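Side-chain contacts in inositol monophosphatase (Zymomonas mobilis, PDB 4N81), which probably hydrolyses phosphate monoesters such as inositol monophosphate, with magnesium as its cofactor: residues His14-Val19 / Thr103-Val108; Pro87-Arg92 / Phe208-Ala213; Arg92-Ile95 / Ser100-Thr103; Glu125-Val130 / Asp186-Gly191. One frame throughout, in Å; residues are numbered along the deposited sequence.

Contact 1: His14-Val19 / Thr103-Val108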
loop_
_atom_site.group_PDB
_atom_site.type_symbol
_atom_site.label_atom_id
_atom_site.label_comp_id
_atom_site.label_asym_id
_atom_site.label_seq_id
_atom_site.Cartn_x
_atom_site.Cartn_y
_atom_site.Cartn_z
ATOM N N HIS A 14 -20.566 7.492 -12.387
ATOM C CA HIS A 14 -20.108 6.143 -12.687
ATOM C C HIS A 14 -19.591 6.031 -14.097
ATOM O O HIS A 14 -18.593 5.319 -14.357
ATOM C CB HIS A 14 -21.265 5.132 -12.535
ATOM C CG HIS A 14 -21.503 4.719 -11.109
ATOM N ND1 HIS A 14 -20.598 3.961 -10.399
ATOM C CD2 HIS A 14 -22.524 4.980 -10.255
ATOM C CE1 HIS A 14 -21.053 3.764 -9.171
ATOM N NE2 HIS A 14 -22.219 4.381 -9.052
ATOM N N ARG A 15 -20.259 6.734 -15.018
ATOM C CA ARG A 15 -19.768 6.683 -16.407
ATOM C C ARG A 15 -18.379 7.316 -16.551
ATOM O O ARG A 15 -17.498 6.781 -17.246
ATOM C CB ARG A 15 -20.806 7.333 -17.368
ATOM C CG ARG A 15 -20.294 7.562 -18.796
ATOM C CD ARG A 15 -21.391 7.433 -19.879
ATOM N NE ARG A 15 -22.131 8.657 -20.213
ATOM C CZ ARG A 15 -23.275 9.035 -19.631
ATOM N NH1 ARG A 15 -23.793 8.310 -18.636
ATOM N NH2 ARG A 15 -23.891 10.158 -20.015
ATOM N N LEU A 16 -18.155 8.414 -15.822
ATOM C CA LEU A 16 -16.854 9.065 -15.863
ATOM C C LEU A 16 -15.808 8.143 -15.262
ATOM O O LEU A 16 -14.691 8.016 -15.779
ATOM C CB LEU A 16 -16.902 10.388 -15.089
ATOM C CG LEU A 16 -17.899 11.428 -15.643
ATOM C CD1 LEU A 16 -17.882 12.625 -14.723
ATOM C CD2 LEU A 16 -17.548 11.871 -17.059
ATOM N N ALA A 17 -16.174 7.443 -14.191
ATOM C CA ALA A 17 -15.182 6.558 -13.590
ATOM C C ALA A 17 -14.828 5.417 -14.524
ATOM O O ALA A 17 -13.631 5.024 -14.607
ATOM C CB ALA A 17 -15.626 6.022 -12.202
ATOM N N ASP A 18 -15.829 4.918 -15.254
ATOM C CA ASP A 18 -15.585 3.817 -16.203
ATOM C C ASP A 18 -14.678 4.251 -17.354
ATOM O O ASP A 18 -13.736 3.540 -17.764
ATOM C CB ASP A 18 -16.895 3.339 -16.861
ATOM C CG ASP A 18 -17.828 2.644 -15.871
ATOM O OD1 ASP A 18 -17.356 2.284 -14.764
ATOM O OD2 ASP A 18 -19.024 2.455 -16.223
ATOM N N VAL A 19 -14.948 5.458 -17.848
ATOM C CA VAL A 19 -14.172 5.967 -18.960
ATOM C C VAL A 19 -12.707 6.178 -18.545
ATOM O O VAL A 19 -11.719 5.758 -19.267
ATOM C CB VAL A 19 -14.848 7.250 -19.480
ATOM C CG1 VAL A 19 -13.911 8.047 -20.366
ATOM C CG2 VAL A 19 -16.191 6.872 -20.204
ATOM N N THR A 103 -9.140 6.927 -9.058
ATOM C CA THR A 103 -9.732 8.065 -9.744
ATOM C C THR A 103 -10.711 8.674 -8.746
ATOM O O THR A 103 -11.543 7.966 -8.168
ATOM C CB THR A 103 -10.493 7.571 -10.970
ATOM O OG1 THR A 103 -9.557 7.005 -11.904
ATOM C CG2 THR A 103 -11.288 8.746 -11.648
ATOM N N LEU A 104 -10.663 9.990 -8.574
ATOM C CA LEU A 104 -11.643 10.676 -7.725
ATOM C C LEU A 104 -12.527 11.531 -8.603
ATOM O O LEU A 104 -12.006 12.315 -9.416
ATOM C CB LEU A 104 -10.919 11.593 -6.732
ATOM C CG LEU A 104 -9.853 10.936 -5.850
ATOM C CD1 LEU A 104 -9.275 11.925 -4.813
ATOM C CD2 LEU A 104 -10.521 9.759 -5.109
ATOM N N ILE A 105 -13.844 11.412 -8.423
ATOM C CA ILE A 105 -14.783 12.305 -9.116
ATOM C C ILE A 105 -15.715 12.908 -8.055
ATOM O O ILE A 105 -16.285 12.182 -7.228
ATOM C CB ILE A 105 -15.602 11.470 -10.118
ATOM C CG1 ILE A 105 -14.666 10.912 -11.216
ATOM C CG2 ILE A 105 -16.824 12.291 -10.693
ATOM C CD1 ILE A 105 -15.141 9.621 -11.832
ATOM N N ALA A 106 -15.951 14.204 -8.107
ATOM C CA ALA A 106 -16.849 14.777 -7.122
ATOM C C ALA A 106 -17.728 15.811 -7.779
ATOM O O ALA A 106 -17.321 16.416 -8.766
ATOM C CB ALA A 106 -16.045 15.414 -6.016
ATOM N N LEU A 107 -18.948 15.970 -7.250
ATOM C CA LEU A 107 -19.806 17.117 -7.598
ATOM C C LEU A 107 -19.884 17.990 -6.336
ATOM O O LEU A 107 -20.104 17.465 -5.235
ATOM C CB LEU A 107 -21.221 16.650 -7.956
ATOM C CG LEU A 107 -22.244 17.765 -8.216
ATOM C CD1 LEU A 107 -21.742 18.721 -9.320
ATOM C CD2 LEU A 107 -23.625 17.174 -8.595
ATOM N N VAL A 108 -19.747 19.315 -6.522
ATOM C CA VAL A 108 -19.566 20.242 -5.433
ATOM C C VAL A 108 -20.605 21.345 -5.649
ATOM O O VAL A 108 -20.752 21.810 -6.770
ATOM C CB VAL A 108 -18.134 20.816 -5.478
ATOM C CG1 VAL A 108 -17.984 21.947 -4.512
ATOM C CG2 VAL A 108 -17.122 19.737 -5.149
HETATM O O HOH W 1 -11.186 4.960 -12.778
#
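I105 turns its CG1 anti to the carbonyl carbon (chi1 -65°) and runs nearly straight on to CD1 (chi2 152°), which carries the methyl at its tip out from the strand and against the backbone between L16 and A17. L16 leaves its helix with the same first torsion and crosses the isoleucine at a slant. The pair joins an outer helix, 7-24, to strand 102-109 of the large mixed sheet in the layered alpha-beta-alpha-beta-alpha sandwich of the inositol monophosphatase superfamily. The closest meeting is with main chain: I105 CD1 lies 3.4 Å from A17 N, while the A17 methyl, CB, lies 3.7 Å from I105 CD1. On the L16 side, CB reaches I105 CD1 at 3.8 Å, and L16 CD1 comes more loosely to I105 CG2 at 4.2 Å. One apolar branch thus fits against the helix backbone where the small alanine allows close approach. I57 and L58 of helix 42-61 also pack on L16, so this leucine of helix 7-24 packs on both helix 42-61 and the sheet. Next to this apolar patch the polar groups are bridged by solvent. T103 OG1, already bonded to the carbonyl of P87, accepts from a bridging water at 2.8 Å, and that water gives its other hydrogen to A17 O at 3.1 Å.

Contact 2: Pro87-Arg92 / Phe208-Ala213. With SO4 (sulfate ion), chain B.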
loop_
_atom_site.group_PDB
_atom_site.type_symbol
_atom_site.label_atom_id
_atom_site.label_comp_id
_atom_site.label_asym_id
_atom_site.label_seq_id
_atom_site.Cartn_x
_atom_site.Cartn_y
_atom_site.Cartn_z
ATOM N N PRO A 87 -7.864 12.172 -12.096
ATOM C CA PRO A 87 -7.840 10.832 -12.727
ATOM C C PRO A 87 -7.018 9.799 -11.947
ATOM O O PRO A 87 -7.403 8.641 -11.853
ATOM C CB PRO A 87 -7.108 11.109 -14.061
ATOM C CG PRO A 87 -7.553 12.574 -14.402
ATOM C CD PRO A 87 -7.567 13.273 -13.054
ATOM N N ILE A 88 -5.908 10.247 -11.365
ATOM C CA ILE A 88 -5.028 9.367 -10.587
ATOM C C ILE A 88 -4.620 10.094 -9.295
ATOM O O ILE A 88 -3.640 10.827 -9.254
ATOM C CB ILE A 88 -3.776 8.944 -11.393
ATOM C CG1 ILE A 88 -4.207 8.216 -12.698
ATOM C CG2 ILE A 88 -2.841 8.027 -10.545
ATOM C CD1 ILE A 88 -3.045 7.961 -13.680
ATOM N N ASP A 89 -5.381 9.869 -8.234
ATOM C CA ASP A 89 -4.947 10.333 -6.930
ATOM C C ASP A 89 -4.027 9.247 -6.379
ATOM O O ASP A 89 -4.409 8.079 -6.352
ATOM C CB ASP A 89 -6.148 10.520 -6.007
ATOM C CG ASP A 89 -5.722 11.058 -4.658
ATOM O OD1 ASP A 89 -5.837 10.302 -3.660
ATOM O OD2 ASP A 89 -5.240 12.208 -4.619
ATOM N N GLY A 90 -2.839 9.636 -5.908
ATOM C CA GLY A 90 -1.795 8.682 -5.567
ATOM C C GLY A 90 -0.877 8.497 -6.769
ATOM O O GLY A 90 -0.492 7.356 -7.105
ATOM N N THR A 91 -0.516 9.621 -7.393
ATOM C CA THR A 91 0.341 9.580 -8.565
ATOM C C THR A 91 1.675 8.849 -8.216
ATOM O O THR A 91 2.171 8.021 -8.968
ATOM C CB THR A 91 0.807 11.073 -8.875
ATOM O OG1 THR A 91 -0.342 11.874 -9.158
ATOM C CG2 THR A 91 1.699 11.088 -10.097
ATOM N N ARG A 92 2.269 9.161 -7.076
ATOM C CA ARG A 92 3.541 8.464 -6.781
ATOM C C ARG A 92 3.382 6.943 -6.577
ATOM O O ARG A 92 4.239 6.154 -7.040
ATOM C CB ARG A 92 4.191 9.131 -5.548
ATOM C CG ARG A 92 4.474 10.621 -5.838
ATOM C CD ARG A 92 5.704 11.188 -5.148
ATOM N NE ARG A 92 5.505 11.497 -3.736
ATOM C CZ ARG A 92 5.692 10.634 -2.736
ATOM N NH1 ARG A 92 6.008 9.357 -2.968
ATOM N NH2 ARG A 92 5.498 11.028 -1.481
ATOM N N PHE A 208 -7.801 20.575 -3.568
ATOM C CA PHE A 208 -9.227 20.233 -3.495
ATOM C C PHE A 208 -9.537 18.963 -4.328
ATOM O O PHE A 208 -10.403 18.146 -3.954
ATOM C CB PHE A 208 -10.094 21.423 -3.984
ATOM C CG PHE A 208 -11.594 21.255 -3.729
ATOM C CD1 PHE A 208 -12.069 20.783 -2.514
ATOM C CD2 PHE A 208 -12.519 21.631 -4.693
ATOM C CE1 PHE A 208 -13.457 20.642 -2.268
ATOM C CE2 PHE A 208 -13.922 21.535 -4.459
ATOM C CZ PHE A 208 -14.390 21.031 -3.246
ATOM N N TYR A 209 -8.784 18.758 -5.409
ATOM C CA TYR A 209 -8.936 17.574 -6.256
ATOM C C TYR A 209 -8.691 16.321 -5.423
ATOM O O TYR A 209 -9.199 15.249 -5.760
ATOM C CB TYR A 209 -7.803 17.511 -7.339
ATOM C CG TYR A 209 -7.667 18.714 -8.194
ATOM C CD1 TYR A 209 -8.458 18.858 -9.353
ATOM C CD2 TYR A 209 -6.763 19.707 -7.882
ATOM C CE1 TYR A 209 -8.349 19.968 -10.180
ATOM C CE2 TYR A 209 -6.645 20.832 -8.690
ATOM C CZ TYR A 209 -7.436 20.965 -9.845
ATOM O OH TYR A 209 -7.293 22.093 -10.656
ATOM N N ASP A 210 -7.857 16.437 -4.409
ATOM C CA ASP A 210 -7.506 15.253 -3.625
ATOM C C ASP A 210 -8.516 14.882 -2.522
ATOM O O ASP A 210 -8.454 13.755 -2.058
ATOM C CB ASP A 210 -6.163 15.447 -2.906
ATOM C CG ASP A 210 -4.997 15.816 -3.865
ATOM O OD1 ASP A 210 -4.953 15.291 -5.001
ATOM O OD2 ASP A 210 -4.149 16.642 -3.444
ATOM N N PHE A 211 -9.413 15.789 -2.100
ATOM C CA PHE A 211 -10.325 15.464 -0.981
ATOM C C PHE A 211 -11.814 15.691 -1.215
ATOM O O PHE A 211 -12.684 15.173 -0.445
ATOM C CB PHE A 211 -9.873 16.118 0.366
ATOM C CG PHE A 211 -9.847 17.628 0.343
ATOM C CD1 PHE A 211 -11.002 18.366 0.594
ATOM C CD2 PHE A 211 -8.668 18.312 0.084
ATOM C CE1 PHE A 211 -10.979 19.774 0.614
ATOM C CE2 PHE A 211 -8.634 19.701 0.085
ATOM C CZ PHE A 211 -9.787 20.443 0.355
ATOM N N ALA A 212 -12.120 16.441 -2.291
ATOM C CA ALA A 212 -13.531 16.740 -2.534
ATOM C C ALA A 212 -14.359 15.454 -2.560
ATOM O O ALA A 212 -15.392 15.379 -1.893
ATOM C CB ALA A 212 -13.712 17.503 -3.889
ATOM N N ALA A 213 -13.915 14.443 -3.319
ATOM C CA ALA A 213 -14.731 13.188 -3.443
ATOM C C ALA A 213 -14.791 12.433 -2.105
ATOM O O ALA A 213 -15.715 11.624 -1.871
ATOM C CB ALA A 213 -14.122 12.251 -4.520
HETATM S S SO4 B . -1.662 13.358 -6.485
HETATM O O1 SO4 B . -0.951 13.593 -7.781
HETATM O O2 SO4 B . -1.348 14.497 -5.579
HETATM O O3 SO4 B . -3.102 13.412 -6.693
HETATM O O4 SO4 B . -1.221 12.058 -5.835
HETATM O O HOH W 2 -6.522 11.713 -1.392
#
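D89 and D210 meet carboxylate to carboxylate, D89 OD2 lying 3.1 Å from D210 OD1, with their planes turned 44° apart. Both atoms are acceptors, so the approach is no hydrogen bond. D89 reaches the spot with CG anti to its backbone N (chi1 -178°), and the two side chains cross at about a right angle. D89 stands in the D-P-I-D-G-T motif of the superfamily; D210 comes from the short helix 208-211, its OD2 held by the amide of K207. Beside this close approach of like charges the contact is looser, filled by water and sulfate: one water donates to D89 OD1 at 2.8 Å and to D210 O at 2.9 Å. The sulfate, probably from the crystallisation liquor, sits at the start of helix 91-95, where its O4 accepts hydrogen bonds from G90 N at 2.9 Å and T91 N at 3.0 Å; its O3 lies 3.1 Å from D210 OD1. If D210 were replaced by an alanine, the K207 amide would probably lose its acceptor and D89 OD2 its carboxylate neighbour. With D86 also close to both carboxylates, the cluster of acidic oxygens is consistent with the predicted magnesium site, and the sulfate probably lies where a substrate phosphate would bind.

Contact 3: Arg92-Ile95 / Ser100-Thr103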
loop_
_atom_site.group_PDB
_atom_site.type_symbol
_atom_site.label_atom_id
_atom_site.label_comp_id
_atom_site.label_asym_id
_atom_site.label_seq_id
_atom_site.Cartn_x
_atom_site.Cartn_y
_atom_site.Cartn_z
ATOM N N ARG A 92 2.269 9.161 -7.076
ATOM C CA ARG A 92 3.541 8.464 -6.781
ATOM C C ARG A 92 3.382 6.943 -6.577
ATOM O O ARG A 92 4.239 6.154 -7.040
ATOM C CB ARG A 92 4.191 9.131 -5.548
ATOM C CG ARG A 92 4.474 10.621 -5.838
ATOM C CD ARG A 92 5.704 11.188 -5.148
ATOM N NE ARG A 92 5.505 11.497 -3.736
ATOM C CZ ARG A 92 5.692 10.634 -2.736
ATOM N NH1 ARG A 92 6.008 9.357 -2.968
ATOM N NH2 ARG A 92 5.498 11.028 -1.481
ATOM N N ALA A 93 2.266 6.529 -5.988
ATOM C CA ALA A 93 1.992 5.114 -5.853
ATOM C C ALA A 93 1.795 4.488 -7.214
ATOM O O ALA A 93 2.253 3.373 -7.468
ATOM C CB ALA A 93 0.692 4.852 -5.001
ATOM N N PHE A 94 1.116 5.193 -8.102
ATOM C CA PHE A 94 0.934 4.640 -9.455
ATOM C C PHE A 94 2.288 4.477 -10.146
ATOM O O PHE A 94 2.574 3.443 -10.806
ATOM C CB PHE A 94 0.067 5.620 -10.308
ATOM C CG PHE A 94 -0.160 5.140 -11.726
ATOM C CD1 PHE A 94 0.827 5.344 -12.702
ATOM C CD2 PHE A 94 -1.323 4.500 -12.076
ATOM C CE1 PHE A 94 0.660 4.917 -14.009
ATOM C CE2 PHE A 94 -1.528 4.059 -13.406
ATOM C CZ PHE A 94 -0.540 4.275 -14.369
ATOM N N ILE A 95 3.146 5.466 -9.948
ATOM C CA ILE A 95 4.466 5.443 -10.601
ATOM C C ILE A 95 5.263 4.254 -10.072
ATOM O O ILE A 95 5.998 3.573 -10.826
ATOM C CB ILE A 95 5.217 6.757 -10.316
ATOM C CG1 ILE A 95 4.665 7.866 -11.233
ATOM C CG2 ILE A 95 6.753 6.629 -10.565
ATOM C CD1 ILE A 95 5.062 9.278 -10.755
ATOM N N SER A 100 -2.844 1.174 -5.052
ATOM C CA SER A 100 -3.588 1.971 -4.056
ATOM C C SER A 100 -4.119 3.282 -4.628
ATOM O O SER A 100 -4.807 4.016 -3.920
ATOM C CB SER A 100 -2.667 2.304 -2.874
ATOM O OG SER A 100 -1.505 3.000 -3.374
ATOM N N PHE A 101 -3.730 3.641 -5.855
ATOM C CA PHE A 101 -4.187 4.897 -6.433
ATOM C C PHE A 101 -5.664 4.804 -6.773
ATOM O O PHE A 101 -6.182 3.703 -6.901
ATOM C CB PHE A 101 -3.395 5.280 -7.702
ATOM C CG PHE A 101 -3.696 4.403 -8.867
ATOM C CD1 PHE A 101 -4.684 4.751 -9.785
ATOM C CD2 PHE A 101 -3.001 3.220 -9.054
ATOM C CE1 PHE A 101 -4.962 3.924 -10.865
ATOM C CE2 PHE A 101 -3.304 2.376 -10.104
ATOM C CZ PHE A 101 -4.287 2.742 -11.028
ATOM N N GLY A 102 -6.349 5.952 -6.907
ATOM C CA GLY A 102 -7.754 5.908 -7.355
ATOM C C GLY A 102 -8.134 7.110 -8.208
ATOM O O GLY A 102 -7.541 8.196 -8.104
ATOM N N THR A 103 -9.140 6.927 -9.058
ATOM C CA THR A 103 -9.732 8.065 -9.744
ATOM C C THR A 103 -10.711 8.674 -8.746
ATOM O O THR A 103 -11.543 7.966 -8.168
ATOM C CB THR A 103 -10.493 7.571 -10.970
ATOM O OG1 THR A 103 -9.557 7.005 -11.904
ATOM C CG2 THR A 103 -11.288 8.746 -11.648
#
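A T-shaped aromatic pair, F94 on F101, closes the short connection between helix 91-95, which begins at the threonine of the D-P-I-D-G-T motif, and the start of strand 102-109. F94 presents an edge to the face of F101: its CD2 stands 3.4 Å above the plane of the F101 ring, over the centre, and approaches CE2 of that ring to 3.5 Å. The ring centroids of F94 and F101 are 4.9 Å apart and the planes are inclined at 75°. Two different torsions make the meeting possible. F94 extends from the helix with CG anti to the backbone N (chi1 179°), whereas F101 takes the crowded position with CG between its backbone N and carbonyl carbon (chi1 71°), raising its ring to face the helix. One residue earlier on each segment, A93 CB rests against S100 OG at 3.3 Å, a van der Waals touch. I24 of helix 7-24 and I88 of strand 88-89 pack on both phenylalanines, so the pair belongs to a wider hydrophobic cluster next to the predicted metal site. With a leucine at F101, the flat surface under F94 CD2 would be lost, which would probably open a gap and let the F94 ring tilt or turn. The helix and the loop leading into strand 102-109 are joined by apolar packing rather than polar bonds, and the geometry puts the hydrogen-bearing edge of one ring on the electron-rich face of the other, a weak electrostatic attraction that adds to dispersion.

Contact 4: Glu125-Val130 / Asp186-Gly191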
loop_
_atom_site.group_PDB
_atom_site.type_symbol
_atom_site.label_atom_id
_atom_site.label_comp_id
_atom_site.label_asym_id
_atom_site.label_seq_id
_atom_site.Cartn_x
_atom_site.Cartn_y
_atom_site.Cartn_z
ATOM N N GLU A 125 -12.504 -1.676 -7.343
ATOM C CA GLU A 125 -13.091 -1.367 -6.057
ATOM C C GLU A 125 -13.589 0.066 -6.188
ATOM O O GLU A 125 -12.792 0.986 -6.467
ATOM C CB GLU A 125 -11.983 -1.401 -5.003
ATOM C CG GLU A 125 -11.290 -2.788 -4.952
ATOM C CD GLU A 125 -10.171 -2.863 -3.885
ATOM O OE1 GLU A 125 -10.265 -3.709 -2.952
ATOM O OE2 GLU A 125 -9.203 -2.082 -4.019
ATOM N N ARG A 126 -14.876 0.260 -5.903
ATOM C CA ARG A 126 -15.495 1.551 -6.129
ATOM C C ARG A 126 -16.339 1.968 -4.917
ATOM O O ARG A 126 -17.281 1.251 -4.518
ATOM C CB ARG A 126 -16.383 1.511 -7.382
ATOM C CG ARG A 126 -17.003 2.898 -7.685
ATOM C CD ARG A 126 -17.714 2.939 -9.075
ATOM N NE ARG A 126 -16.747 2.678 -10.139
ATOM C CZ ARG A 126 -17.014 2.705 -11.448
ATOM N NH1 ARG A 126 -18.237 3.000 -11.902
ATOM N NH2 ARG A 126 -16.036 2.438 -12.306
ATOM N N TRP A 127 -15.960 3.098 -4.324
ATOM C CA TRP A 127 -16.713 3.711 -3.226
ATOM C C TRP A 127 -17.584 4.830 -3.812
ATOM O O TRP A 127 -17.065 5.618 -4.599
ATOM C CB TRP A 127 -15.711 4.402 -2.289
ATOM C CG TRP A 127 -14.871 3.503 -1.421
ATOM C CD1 TRP A 127 -15.120 3.169 -0.087
ATOM C CD2 TRP A 127 -13.656 2.835 -1.791
ATOM N NE1 TRP A 127 -14.126 2.300 0.359
ATOM C CE2 TRP A 127 -13.204 2.109 -0.646
ATOM C CE3 TRP A 127 -12.914 2.744 -2.987
ATOM C CZ2 TRP A 127 -11.996 1.371 -0.648
ATOM C CZ3 TRP A 127 -11.724 1.994 -2.992
ATOM C CH2 TRP A 127 -11.274 1.323 -1.829
ATOM N N VAL A 128 -18.871 4.909 -3.425
ATOM C CA VAL A 128 -19.737 5.989 -3.897
ATOM C C VAL A 128 -20.404 6.627 -2.684
ATOM O O VAL A 128 -21.078 5.926 -1.909
ATOM C CB VAL A 128 -20.863 5.452 -4.797
ATOM C CG1 VAL A 128 -21.704 6.631 -5.350
ATOM C CG2 VAL A 128 -20.251 4.614 -5.932
ATOM N N GLY A 129 -20.245 7.950 -2.532
ATOM C CA GLY A 129 -20.907 8.680 -1.454
ATOM C C GLY A 129 -21.754 9.815 -1.999
ATOM O O GLY A 129 -21.415 10.412 -3.045
ATOM N N VAL A 130 -22.867 10.125 -1.329
ATOM C CA VAL A 130 -23.768 11.168 -1.828
ATOM C C VAL A 130 -24.461 11.743 -0.598
ATOM O O VAL A 130 -24.723 11.010 0.386
ATOM C CB VAL A 130 -24.913 10.592 -2.728
ATOM C CG1 VAL A 130 -25.720 11.713 -3.363
ATOM C CG2 VAL A 130 -24.387 9.650 -3.785
ATOM N N ASP A 186 -2.707 7.500 -0.019
ATOM C CA ASP A 186 -3.557 8.600 -0.549
ATOM C C ASP A 186 -5.042 8.322 -0.310
ATOM O O ASP A 186 -5.429 7.957 0.860
ATOM C CB ASP A 186 -3.202 8.819 -2.047
ATOM C CG ASP A 186 -1.681 8.888 -2.250
ATOM O OD1 ASP A 186 -1.113 9.984 -2.038
ATOM O OD2 ASP A 186 -1.083 7.831 -2.565
ATOM N N CYS A 187 -5.856 8.392 -1.371
ATOM C CA CYS A 187 -7.313 8.233 -1.189
ATOM C C CYS A 187 -7.676 6.897 -0.599
ATOM O O CYS A 187 -8.744 6.746 0.057
ATOM C CB CYS A 187 -8.085 8.408 -2.510
ATOM S SG CYS A 187 -7.500 7.279 -3.835
ATOM N N TYR A 188 -6.801 5.911 -0.807
ATOM C CA TYR A 188 -7.174 4.562 -0.437
ATOM C C TYR A 188 -7.400 4.486 1.078
ATOM O O TYR A 188 -8.279 3.726 1.536
ATOM C CB TYR A 188 -6.067 3.553 -0.828
ATOM C CG TYR A 188 -6.661 2.171 -1.056
ATOM C CD1 TYR A 188 -7.120 1.783 -2.328
ATOM C CD2 TYR A 188 -6.747 1.255 -0.024
ATOM C CE1 TYR A 188 -7.642 0.495 -2.564
ATOM C CE2 TYR A 188 -7.300 -0.005 -0.247
ATOM C CZ TYR A 188 -7.767 -0.371 -1.488
ATOM O OH TYR A 188 -8.275 -1.664 -1.677
ATOM N N ASN A 189 -6.653 5.271 1.852
ATOM C CA ASN A 189 -6.860 5.108 3.316
ATOM C C ASN A 189 -8.217 5.610 3.760
ATOM O O ASN A 189 -8.795 5.108 4.734
ATOM C CB ASN A 189 -5.767 5.827 4.105
ATOM C CG ASN A 189 -4.415 5.164 3.895
ATOM O OD1 ASN A 189 -4.288 3.953 4.022
ATOM N ND2 ASN A 189 -3.417 5.959 3.569
ATOM N N TYR A 190 -8.762 6.579 3.016
ATOM C CA TYR A 190 -10.083 7.088 3.358
ATOM C C TYR A 190 -11.115 6.050 2.956
ATOM O O TYR A 190 -12.135 5.877 3.644
ATOM C CB TYR A 190 -10.354 8.426 2.654
ATOM C CG TYR A 190 -9.335 9.535 3.045
ATOM C CD1 TYR A 190 -8.085 9.629 2.382
ATOM C CD2 TYR A 190 -9.613 10.443 4.067
ATOM C CE1 TYR A 190 -7.171 10.618 2.707
ATOM C CE2 TYR A 190 -8.728 11.429 4.391
ATOM C CZ TYR A 190 -7.501 11.516 3.713
ATOM O OH TYR A 190 -6.613 12.513 4.073
ATOM N N GLY A 191 -10.817 5.317 1.871
ATOM C CA GLY A 191 -11.741 4.250 1.535
ATOM C C GLY A 191 -11.666 3.173 2.627
ATOM O O GLY A 191 -12.739 2.639 3.036
#
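E125 OE2 accepts a short hydrogen bond, 2.6 Å, from Y188 OH, which meets it on the syn side, 27° out of the carboxylate plane. The glutamate chain is extended beyond CG (chi2 -179°), and this brings OE2 up to the rim of the tyrosine ring, near the ring plane. Neither group depends on this bond alone. E125 OE1 forms a salt bridge with R29 of the second subunit, and the same arginine also bonds to Y188 OH, so the hydroxyl is gripped by both chains and the buried carboxylate probably has its charge largely balanced. W127 NE1 has an acceptor in G191 O at 3.0 Å, but the N-H...O angle of 124° makes the bond weak. The reason is that the glycine sits over the indole rather than in line with NE1: G191 CA is 3.1 Å above one face, offset toward the rim. A CB on this residue would run into W127 CE2, so a glycine lets the helix come this near. The far edge of the indole is used as well. W127 CH2 stands 3.7 Å above the Y188 ring, toward its rim, with the two planes almost perpendicular in a T-shaped pair. Y190, whose ring leads away from the strand, bonds through OH to E203 of the second sheet. Helix 187-194 therefore lies between the two sheets, as the inner helical layer of the alpha-beta-alpha-beta-alpha sandwich does.

Contacts 1, 3 and 4 are buried, while contact 2 is only partly so and opens on the sulfate and water of the predicted metal site. Contacts 1 and 4 lie on opposite faces of the large sheet, the first apolar under an outer helix, the second richer in polar bonds beneath an inner one; R126 ties them together, reaching from its strand to D18 and H14 of helix 7-24. Contacts 2 and 3 share R92 and helix 91-95, contact 2 setting carboxylates in the site, contact 3 packing aromatic rings beside it. Contacts 2 and 3, through R92, and contact 4 reach the second subunit, whereas contact 1 does not.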